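Local atomic coordinates of pectate lyase (Bacillus subtilis, PDB entry 5AMV), a protein that cleaves polygalacturonate, the backbone of pectin, by calcium-dependent elimination, leaving oligosaccharides with unsaturated non-reducing ends. Residues K218-N230 with Y242-S254. Numbering follows the deposited sequence.
With CA (calcium ion), chain C.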
loop_
_atom_site.group_PDB
_atom_site.type_symbol
_atom_site.label_atom_id
_atom_site.label_comp_id
_atom_site.label_asym_id
_atom_site.label_seq_id
_atom_site.Cartn_x
_atom_site.Cartn_y
_atom_site.Cartn_z
ATOM N N LYS A 218 -3.058 13.750 14.971
ATOM C CA LYS A 218 -3.228 14.071 13.539
ATOM C C LYS A 218 -4.579 13.567 13.074
ATOM O O LYS A 218 -4.860 12.390 13.259
ATOM C CB LYS A 218 -2.140 13.364 12.696
ATOM C CG LYS A 218 -2.088 13.795 11.207
ATOM C CD LYS A 218 -1.418 12.732 10.288
ATOM C CE LYS A 218 0.070 12.985 9.942
ATOM N NZ LYS A 218 0.660 12.052 8.834
ATOM N N TYR A 219 -5.360 14.429 12.446
ATOM C CA TYR A 219 -6.634 14.021 11.847
ATOM C C TYR A 219 -6.306 13.403 10.473
ATOM O O TYR A 219 -6.326 14.087 9.445
ATOM C CB TYR A 219 -7.524 15.217 11.767
ATOM C CG TYR A 219 -8.965 14.941 11.362
ATOM C CD1 TYR A 219 -9.747 14.039 12.092
ATOM C CD2 TYR A 219 -9.556 15.685 10.336
ATOM C CE1 TYR A 219 -11.097 13.822 11.745
ATOM C CE2 TYR A 219 -10.879 15.492 9.979
ATOM C CZ TYR A 219 -11.643 14.563 10.671
ATOM O OH TYR A 219 -12.954 14.418 10.289
ATOM N N GLN A 220 -6.044 12.099 10.513
ATOM C CA GLN A 220 -5.463 11.386 9.377
ATOM C C GLN A 220 -6.502 10.982 8.330
ATOM O O GLN A 220 -7.396 10.205 8.620
ATOM C CB GLN A 220 -4.688 10.170 9.867
ATOM C CG GLN A 220 -4.042 9.358 8.753
ATOM C CD GLN A 220 -3.024 10.161 7.920
ATOM O OE1 GLN A 220 -3.298 10.614 6.815
ATOM N NE2 GLN A 220 -1.843 10.340 8.481
ATOM N N HIS A 221 -6.340 11.505 7.107
ATOM C CA HIS A 221 -7.260 11.211 5.992
ATOM C C HIS A 221 -6.798 10.074 5.097
ATOM O O HIS A 221 -7.562 9.618 4.231
ATOM C CB HIS A 221 -7.444 12.455 5.118
ATOM C CG HIS A 221 -8.096 13.590 5.833
ATOM N ND1 HIS A 221 -9.452 13.621 6.071
ATOM C CD2 HIS A 221 -7.591 14.741 6.356
ATOM C CE1 HIS A 221 -9.761 14.728 6.727
ATOM N NE2 HIS A 221 -8.647 15.427 6.920
ATOM N N HIS A 222 -5.528 9.685 5.218
ATOM C CA HIS A 222 -5.024 8.549 4.429
ATOM C C HIS A 222 -4.694 7.358 5.279
ATOM O O HIS A 222 -4.407 7.498 6.475
ATOM C CB HIS A 222 -3.708 8.966 3.749
ATOM C CG HIS A 222 -3.870 10.126 2.833
ATOM N ND1 HIS A 222 -3.302 11.353 3.083
ATOM C CD2 HIS A 222 -4.568 10.261 1.682
ATOM C CE1 HIS A 222 -3.627 12.191 2.114
ATOM N NE2 HIS A 222 -4.378 11.549 1.245
ATOM N N ASP A 223 -4.654 6.190 4.662
ATOM C CA ASP A 223 -4.168 4.977 5.292
ATOM C C ASP A 223 -2.910 4.480 4.542
ATOM O O ASP A 223 -1.921 5.178 4.427
ATOM C CB ASP A 223 -5.294 3.937 5.279
ATOM C CG ASP A 223 -5.149 2.900 6.392
ATOM O OD1 ASP A 223 -4.876 3.287 7.548
ATOM O OD2 ASP A 223 -5.321 1.698 6.112
ATOM N N GLY A 224 -2.991 3.260 4.022
ATOM C CA GLY A 224 -1.853 2.657 3.263
ATOM C C GLY A 224 -1.796 2.963 1.768
ATOM O O GLY A 224 -2.672 3.641 1.223
ATOM N N GLN A 225 -0.712 2.508 1.132
ATOM C CA GLN A 225 -0.514 2.616 -0.308
ATOM C C GLN A 225 -0.784 1.241 -0.915
ATOM O O GLN A 225 -1.705 1.097 -1.714
ATOM C CB GLN A 225 0.914 3.113 -0.603
ATOM C CG GLN A 225 1.081 4.480 0.045
ATOM C CD GLN A 225 2.411 5.095 -0.321
ATOM O OE1 GLN A 225 3.451 4.632 0.084
ATOM N NE2 GLN A 225 2.356 6.161 -1.116
ATOM N N THR A 226 0.005 0.256 -0.530
ATOM C CA THR A 226 -0.184 -1.125 -0.969
ATOM C C THR A 226 -0.123 -2.006 0.294
ATOM O O THR A 226 0.962 -2.333 0.777
ATOM C CB THR A 226 0.883 -1.561 -2.011
ATOM O OG1 THR A 226 2.212 -1.305 -1.487
ATOM C CG2 THR A 226 0.739 -0.773 -3.332
ATOM N N ASP A 227 -1.288 -2.377 0.797
ATOM C CA ASP A 227 -1.368 -3.164 2.041
ATOM C C ASP A 227 -1.814 -4.588 1.725
ATOM O O ASP A 227 -2.473 -4.860 0.689
ATOM C CB ASP A 227 -2.378 -2.522 3.015
ATOM C CG ASP A 227 -1.869 -1.227 3.630
ATOM O OD1 ASP A 227 -0.649 -0.897 3.525
ATOM O OD2 ASP A 227 -2.709 -0.559 4.269
ATOM N N ALA A 228 -1.470 -5.514 2.616
ATOM C CA ALA A 228 -1.849 -6.928 2.459
ATOM C C ALA A 228 -2.251 -7.519 3.803
ATOM O O ALA A 228 -1.555 -7.355 4.762
ATOM C CB ALA A 228 -0.720 -7.736 1.822
ATOM N N SER A 229 -3.421 -8.160 3.848
ATOM C CA SER A 229 -3.994 -8.684 5.086
ATOM C C SER A 229 -4.782 -9.950 4.802
ATOM O O SER A 229 -4.975 -10.343 3.646
ATOM C CB SER A 229 -4.945 -7.661 5.726
ATOM O OG SER A 229 -4.291 -6.430 5.972
ATOM N N ASN A 230 -5.242 -10.593 5.873
ATOM C CA ASN A 230 -6.184 -11.713 5.800
ATOM C C ASN A 230 -5.788 -12.866 4.862
ATOM O O ASN A 230 -6.551 -13.316 3.973
ATOM C CB ASN A 230 -7.595 -11.175 5.546
ATOM C CG ASN A 230 -8.039 -10.194 6.632
ATOM O OD1 ASN A 230 -7.664 -10.335 7.797
ATOM N ND2 ASN A 230 -8.799 -9.171 6.241
ATOM N N TYR A 242 6.832 4.919 -4.491
ATOM C CA TYR A 242 6.012 5.419 -3.395
ATOM C C TYR A 242 6.603 6.743 -2.948
ATOM O O TYR A 242 7.815 6.827 -2.643
ATOM C CB TYR A 242 6.136 4.437 -2.237
ATOM C CG TYR A 242 5.671 3.013 -2.510
ATOM C CD1 TYR A 242 6.546 2.034 -2.981
ATOM C CD2 TYR A 242 4.348 2.645 -2.242
ATOM C CE1 TYR A 242 6.099 0.714 -3.195
ATOM C CE2 TYR A 242 3.918 1.313 -2.400
ATOM C CZ TYR A 242 4.787 0.393 -2.874
ATOM O OH TYR A 242 4.463 -0.928 -3.057
ATOM N N HIS A 243 5.789 7.800 -2.884
ATOM C CA HIS A 243 6.340 9.088 -2.454
ATOM C C HIS A 243 5.361 9.990 -1.732
ATOM O O HIS A 243 4.170 9.960 -2.031
ATOM C CB HIS A 243 7.151 9.831 -3.519
ATOM C CG HIS A 243 6.354 10.332 -4.677
ATOM N ND1 HIS A 243 5.830 11.607 -4.708
ATOM C CD2 HIS A 243 6.070 9.782 -5.881
ATOM C CE1 HIS A 243 5.208 11.805 -5.857
ATOM N NE2 HIS A 243 5.354 10.719 -6.597
ATOM N N ASP A 244 5.887 10.738 -0.763
ATOM C CA ASP A 244 5.120 11.807 -0.060
ATOM C C ASP A 244 3.850 11.204 0.544
ATOM O O ASP A 244 2.710 11.487 0.126
ATOM C CB ASP A 244 4.832 12.968 -1.035
ATOM C CG ASP A 244 6.103 13.569 -1.537
ATOM O OD1 ASP A 244 6.877 14.135 -0.731
ATOM O OD2 ASP A 244 6.392 13.388 -2.728
ATOM N N HIS A 245 4.067 10.330 1.536
ATOM C CA HIS A 245 2.975 9.597 2.168
ATOM C C HIS A 245 3.486 9.081 3.530
ATOM O O HIS A 245 4.703 8.903 3.706
ATOM C CB HIS A 245 2.530 8.436 1.235
ATOM C CG HIS A 245 1.429 7.596 1.810
ATOM N ND1 HIS A 245 0.089 7.846 1.584
ATOM C CD2 HIS A 245 1.473 6.546 2.663
ATOM C CE1 HIS A 245 -0.642 6.976 2.254
ATOM N NE2 HIS A 245 0.167 6.174 2.921
ATOM N N ASP A 246 2.589 8.898 4.498
ATOM C CA ASP A 246 2.996 8.463 5.829
ATOM C C ASP A 246 3.202 6.942 5.907
ATOM O O ASP A 246 4.332 6.486 5.826
ATOM C CB ASP A 246 1.977 9.053 6.831
ATOM C CG ASP A 246 2.309 8.746 8.294
ATOM O OD1 ASP A 246 3.235 7.999 8.600
ATOM O OD2 ASP A 246 1.516 9.228 9.134
ATOM N N LYS A 247 2.118 6.156 5.976
ATOM C CA LYS A 247 2.216 4.689 6.145
ATOM C C LYS A 247 2.112 3.951 4.818
ATOM O O LYS A 247 1.031 3.836 4.225
ATOM C CB LYS A 247 1.104 4.250 7.078
ATOM C CG LYS A 247 1.322 4.839 8.502
ATOM C CD LYS A 247 0.213 4.456 9.479
ATOM C CE LYS A 247 -0.927 5.426 9.499
ATOM N NZ LYS A 247 -1.548 5.389 10.889
ATOM N N SER A 248 3.238 3.456 4.327
ATOM C CA SER A 248 3.223 2.907 2.958
ATOM C C SER A 248 2.593 1.538 2.777
ATOM O O SER A 248 1.677 1.369 1.977
ATOM C CB SER A 248 4.638 2.811 2.432
ATOM O OG SER A 248 4.652 2.188 1.167
ATOM N N SER A 249 3.137 0.539 3.472
ATOM C CA SER A 249 2.870 -0.848 3.149
ATOM C C SER A 249 2.818 -1.655 4.430
ATOM O O SER A 249 3.859 -1.905 5.039
ATOM C CB SER A 249 3.980 -1.407 2.234
ATOM O OG SER A 249 4.027 -0.692 0.993
ATOM N N ILE A 250 1.614 -2.070 4.830
ATOM C CA ILE A 250 1.487 -2.929 6.022
ATOM C C ILE A 250 1.062 -4.323 5.556
ATOM O O ILE A 250 -0.004 -4.487 4.892
ATOM C CB ILE A 250 0.530 -2.330 7.155
ATOM C CG1 ILE A 250 0.449 -3.309 8.350
ATOM C CG2 ILE A 250 -0.826 -2.093 6.663
ATOM C CD1 ILE A 250 0.078 -2.634 9.720
ATOM N N PHE A 251 1.843 -5.321 5.958
ATOM C CA PHE A 251 1.564 -6.720 5.553
ATOM C C PHE A 251 1.282 -7.496 6.826
ATOM O O PHE A 251 2.196 -7.699 7.632
ATOM C CB PHE A 251 2.758 -7.371 4.814
ATOM C CG PHE A 251 3.251 -6.611 3.595
ATOM C CD1 PHE A 251 2.421 -5.767 2.887
ATOM C CD2 PHE A 251 4.580 -6.785 3.152
ATOM C CE1 PHE A 251 2.882 -5.109 1.757
ATOM C CE2 PHE A 251 5.047 -6.138 1.982
ATOM C CZ PHE A 251 4.201 -5.283 1.301
ATOM N N GLY A 252 0.008 -7.855 7.031
ATOM C CA GLY A 252 -0.418 -8.517 8.269
ATOM C C GLY A 252 -0.966 -7.457 9.189
ATOM O O GLY A 252 -0.195 -6.669 9.766
ATOM N N SER A 253 -2.285 -7.450 9.343
ATOM C CA SER A 253 -3.000 -6.339 10.003
ATOM C C SER A 253 -3.099 -6.498 11.522
ATOM O O SER A 253 -3.472 -5.543 12.225
ATOM C CB SER A 253 -4.423 -6.284 9.442
ATOM O OG SER A 253 -5.063 -7.518 9.767
ATOM N N SER A 254 -2.771 -7.671 12.062
ATOM C CA SER A 254 -2.981 -7.899 13.507
ATOM C C SER A 254 -2.128 -9.002 14.128
ATOM O O SER A 254 -1.932 -10.056 13.522
ATOM C CB SER A 254 -4.470 -8.229 13.732
ATOM O OG SER A 254 -4.707 -8.481 15.105
HETATM CA CA CA C . -4.960 -0.336 4.863
HETATM O O HOH W 1 -0.694 7.273 5.769
HETATM O O HOH W 2 0.225 1.060 5.336
HETATM O O HOH W 3 -3.927 -9.695 8.261
HETATM O O HOH W 4 -4.059 -0.815 6.974
HETATM O O HOH W 5 -5.247 -2.638 4.881
HETATM O O HOH W 6 -7.276 0.000 5.007
#
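One face of the H245 imidazole is covered by Q225: CG makes a CH-pi contact over the ring centre, Q225 CG lying 3.4 Å from the H245 centroid, while the amide, 3° from parallel with the ring, continues beyond it toward H245 CG and CB. At the ring edge H245 NE2 makes a weak, bent bond to D223 O (2.8 Å), while ND1 is held by D203. With its chain extended beyond CG (chi2 -174°), Q225 reaches past the ring, and Q225 OE1 receives S248 OG in the carbonyl plane, on a lone pair, at 2.9 Å. The Y242 ring has T226 OG1 at its edge, where that oxygen is hydrogen-bonded to Y242 OH (2.8 Å) and also to S249 OG.

Main chains then take over. S248 O accepts both Q225 N and T226 N, and A228 bridges F251 through A228 N to I250 O and G252 N to A228 O.

The two carboxylate oxygens of D227 have different tasks. I250 N approaches D227 OD1 from above the carboxylate plane (2.9 Å), whereas D227 OD2 ligates calcium at 2.3 Å, joined by D223 OD2, D184 and three waters. In this parallel beta-helix of polysaccharide lyase family 1, the bond from I250 N is consistent with the 242-254 backbone holding the D227 carboxylate for the metal, and the neighbouring cation would probably stabilise D227 as a carboxylate.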